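Local coordinates for RabGDI protein (PDB 3P1W) that probably acts as a Rab GDP-dissociation inhibitor, keeping Rab GTPases in their GDP-bound form and shuttling them between membrane and cytosol in vesicle transport, at residues D22-G27 with L47-N52; T28-C33 with G256-G261; N84-V89 with V372-K377; Y124-Q129 with I348-N353; L355-D360 with V382-E387. One frame throughout, in Å; residues are numbered along the deposited sequence.

Interaction 1: D22-G27 with L47-N52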
# COMPACT_ATOMS: atom_id res chain seq x y z
N ASP A 22 -20.57 -13.73 -15.04
CA ASP A 22 -20.72 -12.28 -15.09
C ASP A 22 -19.33 -11.65 -15.30
O ASP A 22 -19.15 -10.81 -16.19
CB ASP A 22 -21.36 -11.76 -13.80
CG ASP A 22 -22.81 -12.20 -13.67
OD1 ASP A 22 -23.56 -12.00 -14.64
OD2 ASP A 22 -23.19 -12.75 -12.61
N VAL A 23 -18.37 -12.07 -14.50
CA VAL A 23 -17.00 -11.54 -14.59
C VAL A 23 -16.02 -12.70 -14.51
O VAL A 23 -16.17 -13.59 -13.67
CB VAL A 23 -16.71 -10.53 -13.48
CG1 VAL A 23 -15.32 -9.87 -13.68
CG2 VAL A 23 -17.78 -9.44 -13.43
N ILE A 24 -15.02 -12.69 -15.39
CA ILE A 24 -13.86 -13.56 -15.24
C ILE A 24 -12.68 -12.66 -14.79
O ILE A 24 -12.44 -11.58 -15.34
CB ILE A 24 -13.51 -14.35 -16.51
CG1 ILE A 24 -14.65 -15.30 -16.88
CG2 ILE A 24 -12.20 -15.15 -16.34
CD1 ILE A 24 -14.43 -16.02 -18.20
N ILE A 25 -11.96 -13.13 -13.78
CA ILE A 25 -10.89 -12.37 -13.17
C ILE A 25 -9.60 -13.12 -13.43
O ILE A 25 -9.54 -14.31 -13.18
CB ILE A 25 -11.13 -12.13 -11.64
CG1 ILE A 25 -12.38 -11.29 -11.38
CG2 ILE A 25 -9.95 -11.35 -11.04
CD1 ILE A 25 -13.65 -12.08 -11.13
N LEU A 26 -8.57 -12.43 -13.94
CA LEU A 26 -7.32 -13.07 -14.29
C LEU A 26 -6.23 -12.48 -13.40
O LEU A 26 -6.03 -11.27 -13.40
CB LEU A 26 -6.99 -12.82 -15.76
CG LEU A 26 -8.09 -13.20 -16.77
CD1 LEU A 26 -7.61 -12.86 -18.16
CD2 LEU A 26 -8.47 -14.66 -16.65
N GLY A 27 -5.56 -13.35 -12.64
CA GLY A 27 -4.54 -12.96 -11.66
C GLY A 27 -5.15 -13.03 -10.27
O GLY A 27 -6.35 -12.75 -10.12
N LEU A 47 -15.48 -16.37 -12.11
CA LEU A 47 -14.43 -17.38 -12.22
C LEU A 47 -13.12 -16.62 -12.05
O LEU A 47 -12.94 -15.58 -12.67
CB LEU A 47 -14.46 -18.03 -13.59
CG LEU A 47 -13.38 -19.07 -13.91
CD1 LEU A 47 -13.41 -20.25 -12.93
CD2 LEU A 47 -13.52 -19.58 -15.35
N VAL A 48 -12.21 -17.16 -11.23
CA VAL A 48 -10.89 -16.52 -11.00
C VAL A 48 -9.81 -17.49 -11.45
O VAL A 48 -9.78 -18.64 -10.98
CB VAL A 48 -10.71 -16.17 -9.50
CG1 VAL A 48 -9.35 -15.48 -9.26
CG2 VAL A 48 -11.88 -15.29 -9.04
N LEU A 49 -8.96 -17.04 -12.39
CA LEU A 49 -7.93 -17.87 -13.02
C LEU A 49 -6.57 -17.24 -12.86
O LEU A 49 -6.45 -16.02 -13.00
CB LEU A 49 -8.20 -18.01 -14.53
CG LEU A 49 -9.59 -18.52 -14.88
CD1 LEU A 49 -9.74 -18.61 -16.39
CD2 LEU A 49 -9.82 -19.86 -14.22
N ASP A 50 -5.54 -18.07 -12.64
CA ASP A 50 -4.17 -17.60 -12.53
C ASP A 50 -3.24 -18.59 -13.21
O ASP A 50 -3.32 -19.81 -12.96
CB ASP A 50 -3.81 -17.42 -11.05
CG ASP A 50 -2.53 -16.58 -10.82
OD1 ASP A 50 -1.59 -16.63 -11.63
OD2 ASP A 50 -2.53 -15.83 -9.83
N ARG A 51 -2.36 -18.08 -14.05
CA ARG A 51 -1.38 -18.92 -14.74
C ARG A 51 -0.36 -19.58 -13.79
O ARG A 51 0.21 -20.61 -14.12
CB ARG A 51 -0.66 -18.12 -15.81
CG ARG A 51 0.32 -17.08 -15.28
CD ARG A 51 1.13 -16.40 -16.38
NE ARG A 51 0.36 -15.41 -17.12
CZ ARG A 51 0.18 -14.13 -16.75
NH1 ARG A 51 0.69 -13.66 -15.63
NH2 ARG A 51 -0.52 -13.33 -17.53
N ASN A 52 -0.12 -18.95 -12.64
CA ASN A 52 0.91 -19.37 -11.71
C ASN A 52 0.46 -20.55 -10.86
O ASN A 52 -0.75 -20.76 -10.69
CB ASN A 52 1.27 -18.20 -10.77
CG ASN A 52 1.90 -17.02 -11.49
OD1 ASN A 52 2.61 -17.19 -12.47
ND2 ASN A 52 1.65 -15.81 -10.98
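L49 O is met twice from the neighbouring strand: G27 N donates to it over 2.8 Å, nearly straight at the hydrogen (170°), while the CA-H of L26 approaches the same oxygen from beside that bond. The pattern recurs down the ladder. L47 O takes I25 N at 2.9 Å together with the CA-H of I24, and I25 O takes L49 N, also at 2.9 Å, together with the CA-H of V48. L47 N to V23 O, at 3.3 Å, is the longest of the four backbone bonds.

I24, L26, L47 and L49 share one face of this parallel pair. L26 and L49 both set CG anti to the carbonyl carbon (chi1 -53° and -54°), which lays the two chains side by side, pointing the same way, with L26 CD2 4.0 Å from L49 CB. I24 CG2 completes the row at L49 CD1. On the other face I25 CB meets V48 CG2 at 4.2 Å, and helix 30-41 packs over both through S36. Where the strands end, the D50 carboxylate is held at each oxygen: OD2 takes the hydroxyl of T28, and OD1 takes N52 N in an Asx turn (2.9 Å). G27 O is buried here without a polar partner.

Strand 20-26, helix 30-41 and strand 46-49 form a beta-alpha-beta crossover whose first strand runs into a glycine-containing turn and whose second is followed directly by an acidic residue, D50, as in the dinucleotide-binding Rossmann fold to which the GDI family is related.

Interaction 2: T28-C33 with G256-G261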
# COMPACT_ATOMS: atom_id res chain seq x y z
N THR A 28 -4.36 -13.43 -9.28
CA THR A 28 -4.78 -13.41 -7.88
C THR A 28 -3.96 -12.41 -7.03
O THR A 28 -3.83 -12.58 -5.82
CB THR A 28 -4.84 -14.81 -7.25
OG1 THR A 28 -3.57 -15.48 -7.36
CG2 THR A 28 -5.94 -15.69 -7.97
N GLY A 29 -3.51 -11.32 -7.66
CA GLY A 29 -2.97 -10.18 -6.93
C GLY A 29 -4.05 -9.71 -5.98
O GLY A 29 -5.25 -10.05 -6.14
N LEU A 30 -3.64 -8.96 -4.97
CA LEU A 30 -4.52 -8.48 -3.93
C LEU A 30 -5.73 -7.74 -4.48
O LEU A 30 -6.87 -8.04 -4.09
CB LEU A 30 -3.74 -7.59 -2.93
CG LEU A 30 -2.72 -8.33 -2.08
CD1 LEU A 30 -1.92 -7.31 -1.25
CD2 LEU A 30 -3.39 -9.38 -1.19
N LYS A 31 -5.53 -6.83 -5.42
CA LYS A 31 -6.66 -6.09 -5.99
C LYS A 31 -7.71 -7.03 -6.64
O LYS A 31 -8.92 -6.87 -6.43
CB LYS A 31 -6.20 -5.08 -7.03
CG LYS A 31 -5.39 -3.87 -6.48
CD LYS A 31 -4.81 -3.11 -7.66
CE LYS A 31 -3.99 -1.93 -7.27
NZ LYS A 31 -3.61 -1.10 -8.44
N GLU A 32 -7.23 -8.00 -7.41
CA GLU A 32 -8.12 -8.98 -8.07
C GLU A 32 -8.92 -9.79 -7.05
O GLU A 32 -10.13 -10.03 -7.22
CB GLU A 32 -7.31 -9.90 -8.97
CG GLU A 32 -7.02 -9.31 -10.37
CD GLU A 32 -5.91 -8.25 -10.38
OE1 GLU A 32 -5.04 -8.28 -9.49
OE2 GLU A 32 -5.91 -7.38 -11.29
N CYS A 33 -8.24 -10.24 -6.00
CA CYS A 33 -8.88 -11.01 -4.93
C CYS A 33 -9.96 -10.20 -4.21
O CYS A 33 -11.10 -10.68 -3.98
CB CYS A 33 -7.85 -11.48 -3.95
SG CYS A 33 -6.76 -12.73 -4.61
N GLY A 256 -0.50 -12.59 2.52
CA GLY A 256 -0.80 -13.85 1.83
C GLY A 256 -2.04 -14.53 2.38
O GLY A 256 -2.64 -15.38 1.72
N GLY A 257 -2.43 -14.16 3.58
CA GLY A 257 -3.71 -14.59 4.09
C GLY A 257 -4.84 -13.99 3.29
O GLY A 257 -5.97 -14.47 3.37
N ILE A 258 -4.57 -12.95 2.48
CA ILE A 258 -5.67 -12.27 1.84
C ILE A 258 -6.20 -13.08 0.64
O ILE A 258 -7.39 -13.41 0.62
CB ILE A 258 -5.39 -10.80 1.55
CG1 ILE A 258 -5.27 -10.04 2.89
CG2 ILE A 258 -6.50 -10.20 0.70
CD1 ILE A 258 -4.92 -8.57 2.77
N PRO A 259 -5.33 -13.46 -0.32
CA PRO A 259 -5.87 -14.28 -1.41
C PRO A 259 -6.49 -15.60 -0.93
O PRO A 259 -7.54 -15.99 -1.43
CB PRO A 259 -4.64 -14.53 -2.30
CG PRO A 259 -3.79 -13.28 -2.09
CD PRO A 259 -3.94 -13.01 -0.60
N GLU A 260 -5.86 -16.24 0.06
CA GLU A 260 -6.39 -17.45 0.72
C GLU A 260 -7.77 -17.20 1.32
O GLU A 260 -8.72 -17.97 1.10
CB GLU A 260 -5.45 -17.87 1.86
CG GLU A 260 -4.05 -18.34 1.42
CD GLU A 260 -4.03 -19.75 0.84
OE1 GLU A 260 -5.08 -20.45 0.85
OE2 GLU A 260 -2.94 -20.16 0.36
N GLY A 261 -7.87 -16.12 2.09
CA GLY A 261 -9.11 -15.65 2.65
C GLY A 261 -10.21 -15.45 1.64
O GLY A 261 -11.33 -15.94 1.82
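L30 has CG anti to its carbonyl carbon (chi1 -69°) and CD1 extended beyond it, a shape that brings the other branch, CD2, across to I258 and P259; C33, with the same first torsion, aims SG at the P259 ring. The CD2 methyl of L30 sits in the angle between the two partners, 3.7 Å from I258 CB and 3.7 Å from P259 CD. The L30 and I258 side chains cross at about a right angle. One turn further along, C33 SG rests 3.6 Å from P259 CB, and T28 O approaches the same ring at CG from 3.8 Å. P259 is therefore touched at CB, CG and CD by three residues of 28-33. No hydrogen bond passes between the segments; mostly apolar surfaces and sulphur meet, with the T28 carbonyl against the ring.

G29 occupies the N-cap position of helix 30-41, and its carbonyl accepts C33 N within the first turn. I258 and P259, near the start of helix 257-268, meet this opening turn. F273 of strand 273-274 lies against both T28 and C33, while F439, from a loop, touches L30, bordering the junction of the two helices.

Interaction 3: N84-V89 with V372-K377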
# COMPACT_ATOMS: atom_id res chain seq x y z
N ASN A 84 11.40 -23.20 6.46
CA ASN A 84 10.47 -22.42 5.64
C ASN A 84 9.25 -21.85 6.37
O ASN A 84 8.81 -20.74 6.05
CB ASN A 84 9.99 -23.26 4.45
CG ASN A 84 10.92 -23.16 3.26
OD1 ASN A 84 11.36 -22.08 2.90
ND2 ASN A 84 11.16 -24.30 2.59
N ARG A 85 8.70 -22.59 7.34
CA ARG A 85 7.43 -22.18 7.98
C ARG A 85 7.51 -20.83 8.73
O ARG A 85 6.48 -20.20 8.98
CB ARG A 85 6.90 -23.28 8.91
CG ARG A 85 7.73 -23.51 10.15
CD ARG A 85 7.47 -24.89 10.76
NE ARG A 85 8.39 -25.12 11.87
CZ ARG A 85 8.23 -24.62 13.09
NH1 ARG A 85 9.14 -24.87 14.03
NH2 ARG A 85 7.18 -23.85 13.39
N HIS A 86 8.71 -20.40 9.09
CA HIS A 86 8.90 -19.13 9.82
C HIS A 86 8.88 -17.93 8.88
O HIS A 86 8.78 -16.80 9.34
CB HIS A 86 10.24 -19.13 10.54
CG HIS A 86 10.42 -20.28 11.47
ND1 HIS A 86 9.69 -20.42 12.63
CD2 HIS A 86 11.24 -21.36 11.40
CE1 HIS A 86 10.05 -21.53 13.24
NE2 HIS A 86 10.99 -22.12 12.52
N TRP A 87 9.04 -18.19 7.58
CA TRP A 87 9.19 -17.10 6.61
C TRP A 87 7.99 -16.93 5.72
O TRP A 87 7.58 -17.85 5.02
CB TRP A 87 10.45 -17.33 5.76
CG TRP A 87 11.69 -17.33 6.58
CD1 TRP A 87 12.21 -18.38 7.27
CD2 TRP A 87 12.57 -16.22 6.81
NE1 TRP A 87 13.36 -18.00 7.91
CE2 TRP A 87 13.60 -16.68 7.65
CE3 TRP A 87 12.59 -14.89 6.39
CZ2 TRP A 87 14.64 -15.85 8.08
CZ3 TRP A 87 13.62 -14.06 6.83
CH2 TRP A 87 14.63 -14.55 7.66
N ASN A 88 7.43 -15.72 5.74
CA ASN A 88 6.34 -15.35 4.84
C ASN A 88 6.62 -13.94 4.32
O ASN A 88 6.12 -12.96 4.87
CB ASN A 88 5.02 -15.40 5.58
CG ASN A 88 4.66 -16.81 6.03
OD1 ASN A 88 4.24 -17.64 5.21
ND2 ASN A 88 4.79 -17.09 7.31
N VAL A 89 7.44 -13.85 3.27
CA VAL A 89 7.96 -12.58 2.78
C VAL A 89 7.12 -12.05 1.62
O VAL A 89 7.16 -12.58 0.51
CB VAL A 89 9.43 -12.75 2.35
CG1 VAL A 89 10.02 -11.42 1.82
CG2 VAL A 89 10.29 -13.35 3.51
N VAL A 372 6.48 -13.38 9.97
CA VAL A 372 7.01 -13.32 8.61
C VAL A 372 8.51 -13.66 8.50
O VAL A 372 8.98 -13.94 7.41
CB VAL A 372 6.68 -11.95 7.93
CG1 VAL A 372 5.17 -11.80 7.74
CG2 VAL A 372 7.22 -10.81 8.71
N THR A 373 9.23 -13.63 9.63
CA THR A 373 10.63 -14.03 9.69
C THR A 373 10.92 -14.91 10.91
O THR A 373 10.14 -14.96 11.86
CB THR A 373 11.59 -12.80 9.77
OG1 THR A 373 11.49 -12.18 11.06
CG2 THR A 373 11.27 -11.77 8.68
N LEU A 374 12.06 -15.59 10.87
CA LEU A 374 12.62 -16.31 12.01
C LEU A 374 12.80 -15.37 13.19
O LEU A 374 13.17 -14.21 13.01
CB LEU A 374 13.99 -16.87 11.63
CG LEU A 374 14.64 -17.82 12.62
CD1 LEU A 374 13.87 -19.14 12.58
CD2 LEU A 374 16.11 -18.01 12.29
N LYS A 375 12.55 -15.86 14.41
CA LYS A 375 12.74 -15.03 15.59
C LYS A 375 14.20 -14.59 15.60
O LYS A 375 15.11 -15.42 15.42
CB LYS A 375 12.37 -15.79 16.89
CG LYS A 375 12.25 -14.89 18.11
CD LYS A 375 11.93 -15.70 19.38
N GLY A 376 14.43 -13.30 15.83
CA GLY A 376 15.79 -12.75 15.89
C GLY A 376 16.21 -12.15 14.56
O GLY A 376 17.25 -11.50 14.46
N LYS A 377 15.43 -12.38 13.51
CA LYS A 377 15.71 -11.74 12.22
C LYS A 377 14.57 -10.76 11.88
O LYS A 377 13.45 -10.87 12.37
CB LYS A 377 15.89 -12.78 11.10
CG LYS A 377 17.06 -13.76 11.29
CD LYS A 377 18.43 -13.07 11.34
CE LYS A 377 19.53 -14.07 11.73
NZ LYS A 377 20.80 -13.42 12.14
O HOH W 1 7.75 -16.24 11.84
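Two connecting loops meet here: H86, W87 and N88, leading into strand 89-90, pack against V372, T373 and L374, in the link between strands 361-367 and 378-385. That link makes a type II beta turn from L374 to K377, and the T373 hydroxyl, set between its backbone N and carbonyl carbon (chi1 71°), donates to K377 O at 2.7 Å across the base of the turn.

The W87 indole lies with one face on the T373-L374 backbone. T373 CA stands 4.1 Å from the centroid of the six-membered ring, close to its normal, as a CH-pi contact, with L374 N over the same face. L374 CB reaches W87 CZ2 at 3.8 Å. The branch of L374 then turns to the histidine, its CD1 4.0 Å from the centroid of the H86 ring; R85 CG lies over the opposite face. The V372 side chain lies against the N88 carbonyl, CG1 3.2 Å from N88 O. The direct backbone bond runs from N88 N to V372 O (2.9 Å), the donor lying well above the carbonyl plane. Outside the two segments, W87 NE1 donates to Y81 O and N88 ND2 to G371 O.

H86 O and T373 O face each other as two acceptors. Water 1 sits beside the pair and bridges it, giving a hydrogen to each, at 2.8 Å from H86 O and 2.7 Å from T373 O. L374 N, by contrast, is buried with no hydrogen-bonding partner in the model. The loops are thus joined chiefly by aromatic faces over aliphatic and backbone groups, with one direct bond and one bridging water linking the two backbones.

Interaction 4: Y124-Q129 with I348-N353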
# COMPACT_ATOMS: atom_id res chain seq x y z
N TYR A 124 7.38 6.45 11.54
CA TYR A 124 8.53 7.36 11.54
C TYR A 124 8.52 8.18 10.27
O TYR A 124 8.00 7.73 9.20
CB TYR A 124 9.86 6.59 11.66
CG TYR A 124 10.00 5.92 13.00
CD1 TYR A 124 10.72 6.52 14.02
CD2 TYR A 124 9.32 4.73 13.28
CE1 TYR A 124 10.80 5.94 15.28
CE2 TYR A 124 9.38 4.14 14.56
CZ TYR A 124 10.11 4.76 15.55
OH TYR A 124 10.20 4.20 16.81
N VAL A 125 9.15 9.35 10.35
CA VAL A 125 9.35 10.20 9.20
C VAL A 125 10.80 10.70 9.18
O VAL A 125 11.41 10.92 10.24
CB VAL A 125 8.35 11.36 9.21
CG1 VAL A 125 8.53 12.29 10.46
CG2 VAL A 125 8.42 12.16 7.88
N TYR A 126 11.35 10.87 7.98
CA TYR A 126 12.74 11.34 7.82
C TYR A 126 12.79 12.86 7.78
O TYR A 126 12.07 13.51 7.01
CB TYR A 126 13.25 10.77 6.51
CG TYR A 126 14.71 10.89 6.19
CD1 TYR A 126 15.50 9.76 6.13
CD2 TYR A 126 15.27 12.11 5.83
CE1 TYR A 126 16.82 9.83 5.77
CE2 TYR A 126 16.59 12.19 5.45
CZ TYR A 126 17.35 11.03 5.43
OH TYR A 126 18.66 11.09 5.08
N GLN A 127 13.63 13.44 8.64
CA GLN A 127 13.95 14.85 8.64
C GLN A 127 15.40 14.94 9.17
O GLN A 127 15.66 14.69 10.35
CB GLN A 127 12.98 15.65 9.54
CG GLN A 127 13.21 17.16 9.44
CD GLN A 127 12.81 17.95 10.68
OE1 GLN A 127 13.66 18.41 11.44
NE2 GLN A 127 11.50 18.12 10.87
N HIS A 128 16.33 15.21 8.27
CA HIS A 128 17.73 15.26 8.64
C HIS A 128 17.99 16.48 9.54
O HIS A 128 17.59 17.60 9.24
CB HIS A 128 18.59 15.35 7.41
CG HIS A 128 20.06 15.27 7.70
ND1 HIS A 128 20.96 16.16 7.17
CD2 HIS A 128 20.78 14.41 8.46
CE1 HIS A 128 22.18 15.84 7.58
NE2 HIS A 128 22.10 14.77 8.35
N GLN A 129 18.65 16.21 10.66
CA GLN A 129 19.09 17.26 11.56
C GLN A 129 20.60 17.13 11.68
O GLN A 129 21.11 16.07 12.06
CB GLN A 129 18.40 17.11 12.90
CG GLN A 129 16.87 17.26 12.77
CD GLN A 129 16.12 16.95 14.04
OE1 GLN A 129 16.70 16.48 15.03
NE2 GLN A 129 14.82 17.24 14.04
N ILE A 348 8.64 3.84 7.77
CA ILE A 348 9.39 5.07 7.64
C ILE A 348 9.04 5.72 6.33
O ILE A 348 9.16 5.09 5.27
CB ILE A 348 10.92 4.83 7.69
CG1 ILE A 348 11.36 4.12 8.98
CG2 ILE A 348 11.71 6.13 7.51
CD1 ILE A 348 12.77 3.53 8.89
N ILE A 349 8.52 6.93 6.40
CA ILE A 349 8.18 7.72 5.25
C ILE A 349 9.29 8.74 5.04
O ILE A 349 9.60 9.54 5.95
CB ILE A 349 6.81 8.38 5.42
CG1 ILE A 349 5.73 7.30 5.48
CG2 ILE A 349 6.53 9.41 4.27
CD1 ILE A 349 4.33 7.76 5.88
N ILE A 350 9.87 8.74 3.84
CA ILE A 350 10.93 9.71 3.50
C ILE A 350 10.42 10.74 2.48
O ILE A 350 10.29 10.43 1.28
CB ILE A 350 12.18 9.03 2.97
CG1 ILE A 350 12.65 7.90 3.90
CG2 ILE A 350 13.31 10.13 2.73
CD1 ILE A 350 13.84 7.07 3.37
N PRO A 351 10.10 11.96 2.96
CA PRO A 351 9.58 12.96 2.04
C PRO A 351 10.60 13.30 0.97
O PRO A 351 11.79 13.41 1.26
CB PRO A 351 9.26 14.15 2.95
CG PRO A 351 9.06 13.54 4.29
CD PRO A 351 9.96 12.37 4.37
N GLN A 352 10.13 13.44 -0.26
CA GLN A 352 11.00 13.59 -1.42
C GLN A 352 12.03 14.74 -1.31
O GLN A 352 13.18 14.60 -1.76
CB GLN A 352 10.13 13.72 -2.68
CG GLN A 352 9.24 14.98 -2.69
CD GLN A 352 8.15 14.90 -3.71
OE1 GLN A 352 8.16 15.65 -4.68
NE2 GLN A 352 7.22 13.96 -3.54
N ASN A 353 11.64 15.86 -0.68
CA ASN A 353 12.54 17.02 -0.56
C ASN A 353 13.75 16.75 0.34
O ASN A 353 14.78 17.45 0.25
CB ASN A 353 11.78 18.31 -0.14
CG ASN A 353 11.16 18.23 1.26
OD1 ASN A 353 11.10 17.18 1.89
ND2 ASN A 353 10.69 19.38 1.75
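Strands 124-129 and 348-350 run parallel, 4.6 Å apart at their closest and splayed by 33°, with Y124 beside I348 and V125 beside I349. Within these residues two backbone bonds, both of 3.0 Å, hold them: I349 N gives to Y124 O, and Y126 N gives to I349 O; Y124 also bonds to the backbone of Q347. CA-H groups of I348 and V125 support these same oxygens. The ladder goes no further: P351, next in line opposite Y126 O, has no N-H to give, and its CD comes to 3.6 Å from that oxygen instead.

Side chains pack on both faces of the pair. Y126, with CG anti to the backbone N (chi1 -170°), lays one ring face against I350, whose CG2 stands 4.2 Å from the ring centroid as a CH-pi contact. Y124 CB meets I348 CG1 at 3.9 Å, while the phenol leads away and its hydroxyl bonds to N341. V125 points to the other face with I349; its CG2 touches P351 CD at 3.8 Å, and the two side chains cross at about a right angle.

Helix 203-213 packs on V125 through F208 and A212. On the far edges, strand 138-142 pairs with 117-129 and strand 361-367 with 346-350, both antiparallel, so this parallel step between distant chain segments lies within the large mixed beta-sheet of the molecule.

Interaction 5: L355-D360 with V382-E387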
# COMPACT_ATOMS: atom_id res chain seq x y z
N LEU A 355 15.56 13.97 0.16
CA LEU A 355 16.58 13.30 -0.63
C LEU A 355 16.72 13.94 -2.01
O LEU A 355 17.19 13.31 -2.94
CB LEU A 355 16.27 11.81 -0.73
CG LEU A 355 16.42 11.02 0.57
CD1 LEU A 355 15.98 9.58 0.32
CD2 LEU A 355 17.84 11.07 1.19
N ASN A 356 16.27 15.18 -2.14
CA ASN A 356 16.47 15.97 -3.37
C ASN A 356 15.96 15.31 -4.62
O ASN A 356 16.62 15.30 -5.67
CB ASN A 356 17.95 16.30 -3.57
CG ASN A 356 18.60 16.65 -2.32
OD1 ASN A 356 18.32 17.69 -1.74
ND2 ASN A 356 19.49 15.79 -1.86
N ARG A 357 14.74 14.76 -4.51
CA ARG A 357 14.15 13.98 -5.57
C ARG A 357 12.68 14.34 -5.69
O ARG A 357 12.18 15.19 -4.98
CB ARG A 357 14.33 12.48 -5.29
CG ARG A 357 13.68 12.00 -4.01
CD ARG A 357 14.05 10.56 -3.74
NE ARG A 357 13.40 9.62 -4.67
CZ ARG A 357 14.03 8.96 -5.65
NH1 ARG A 357 15.33 9.13 -5.89
NH2 ARG A 357 13.36 8.09 -6.39
N LYS A 358 12.01 13.73 -6.65
CA LYS A 358 10.67 14.16 -7.03
C LYS A 358 9.59 13.16 -6.62
O LYS A 358 8.43 13.28 -7.02
CB LYS A 358 10.63 14.36 -8.55
CG LYS A 358 11.57 15.44 -9.09
CD LYS A 358 11.17 16.83 -8.68
CE LYS A 358 11.96 17.91 -9.44
NZ LYS A 358 12.39 19.01 -8.52
N SER A 359 9.97 12.18 -5.81
CA SER A 359 8.96 11.24 -5.29
C SER A 359 9.46 10.62 -3.99
O SER A 359 10.69 10.45 -3.80
CB SER A 359 8.64 10.18 -6.34
OG SER A 359 9.79 9.39 -6.66
N ASP A 360 8.54 10.31 -3.08
CA ASP A 360 8.93 9.86 -1.75
C ASP A 360 9.57 8.46 -1.80
O ASP A 360 9.35 7.68 -2.75
CB ASP A 360 7.73 9.84 -0.81
CG ASP A 360 7.19 11.24 -0.45
OD1 ASP A 360 7.63 12.29 -1.01
OD2 ASP A 360 6.28 11.27 0.41
N VAL A 382 12.62 -1.53 1.30
CA VAL A 382 12.77 -0.17 0.81
C VAL A 382 12.11 -0.09 -0.55
O VAL A 382 12.40 -0.91 -1.40
CB VAL A 382 14.25 0.21 0.68
CG1 VAL A 382 14.39 1.63 0.10
CG2 VAL A 382 14.99 0.11 2.05
N SER A 383 11.25 0.91 -0.79
CA SER A 383 10.57 1.05 -2.05
C SER A 383 10.67 2.49 -2.53
O SER A 383 10.57 3.44 -1.73
CB SER A 383 9.09 0.61 -1.91
OG SER A 383 8.44 1.33 -0.86
N ALA A 384 10.87 2.64 -3.84
CA ALA A 384 11.01 3.92 -4.46
C ALA A 384 10.50 3.91 -5.88
O ALA A 384 10.53 2.88 -6.56
CB ALA A 384 12.50 4.37 -4.45
N THR A 385 10.08 5.07 -6.36
CA THR A 385 9.82 5.27 -7.79
C THR A 385 11.13 5.60 -8.46
O THR A 385 11.88 6.44 -7.97
CB THR A 385 8.82 6.41 -8.07
OG1 THR A 385 7.64 6.19 -7.30
CG2 THR A 385 8.44 6.45 -9.61
N VAL A 386 11.43 4.91 -9.56
CA VAL A 386 12.70 5.07 -10.23
C VAL A 386 12.71 6.42 -10.98
O VAL A 386 11.83 6.68 -11.80
CB VAL A 386 12.96 3.93 -11.21
CG1 VAL A 386 14.24 4.23 -12.00
CG2 VAL A 386 13.06 2.57 -10.47
N GLU A 387 13.66 7.28 -10.67
CA GLU A 387 13.82 8.57 -11.33
C GLU A 387 15.08 8.71 -12.18
O GLU A 387 15.21 9.70 -12.92
CB GLU A 387 13.79 9.71 -10.27
CG GLU A 387 12.46 9.77 -9.59
CD GLU A 387 12.24 10.95 -8.66
OE1 GLU A 387 13.18 11.76 -8.41
OE2 GLU A 387 11.08 11.05 -8.20
O HOH W 2 10.80 7.55 -5.09
O HOH W 3 7.49 7.04 -4.67
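The R357 guanidinium and the E387 carboxylate are stacked, their planes 13° apart, with E387 OE1 4.0 Å above the centre of the guanidinium. Round the edge of the R357 group lie S359 O, which accepts R357 NE at 3.0 Å, the carbonyl of T385, and water 2, bound to NH2. A first torsion of 61° and a bend at chi3 bring the guanidinium face against the carboxylate. No N-H of R357 points at the carboxylate; charge attraction across the stack probably helps, and E394 makes the salt bridge to NH2.

Each oxygen of E387 has its own donor. K358 N meets the syn lone pair of OE1 at 2.9 Å, and S359 OG gives to OE2 at 2.6 Å from above the carboxylate plane. Water 2 donates to S359 OG and accepts from T385 N at 2.9 Å as well as from R357 NH2, while water 3 spans D360 O and T385 OG1.

This polar network fastens the loop leading into strand 361-367 to strand 378-385 and the residues that follow it. Strand 361-367 pairs directly with 378-385, and beyond the latter lies strand 320-333, whose I327 touches A384.

In the fold
From the N terminus, interaction 1 closes the short loop of the beta-alpha-beta unit at residues 22-52. Interaction 2 crosses it, reaching from the helix between those strands to helix 257-268; the two touch through D50 and T28. Interaction 3 opens within the span of 2 and closes beyond it, joining two loops, those before strands 89-90 and 378-385. Interaction 4 lies wholly within the span of 3 and crosses 2. Interaction 5 follows 4 in series, meets it where Q352 bonds to D360, and crosses 3. Interactions 1 and 2 thus serve the Rossmann-like part, 4 and 5 the large mixed sheet, the centres of 1 and 2 lying 27 to 40 Å from those of 4 and 5.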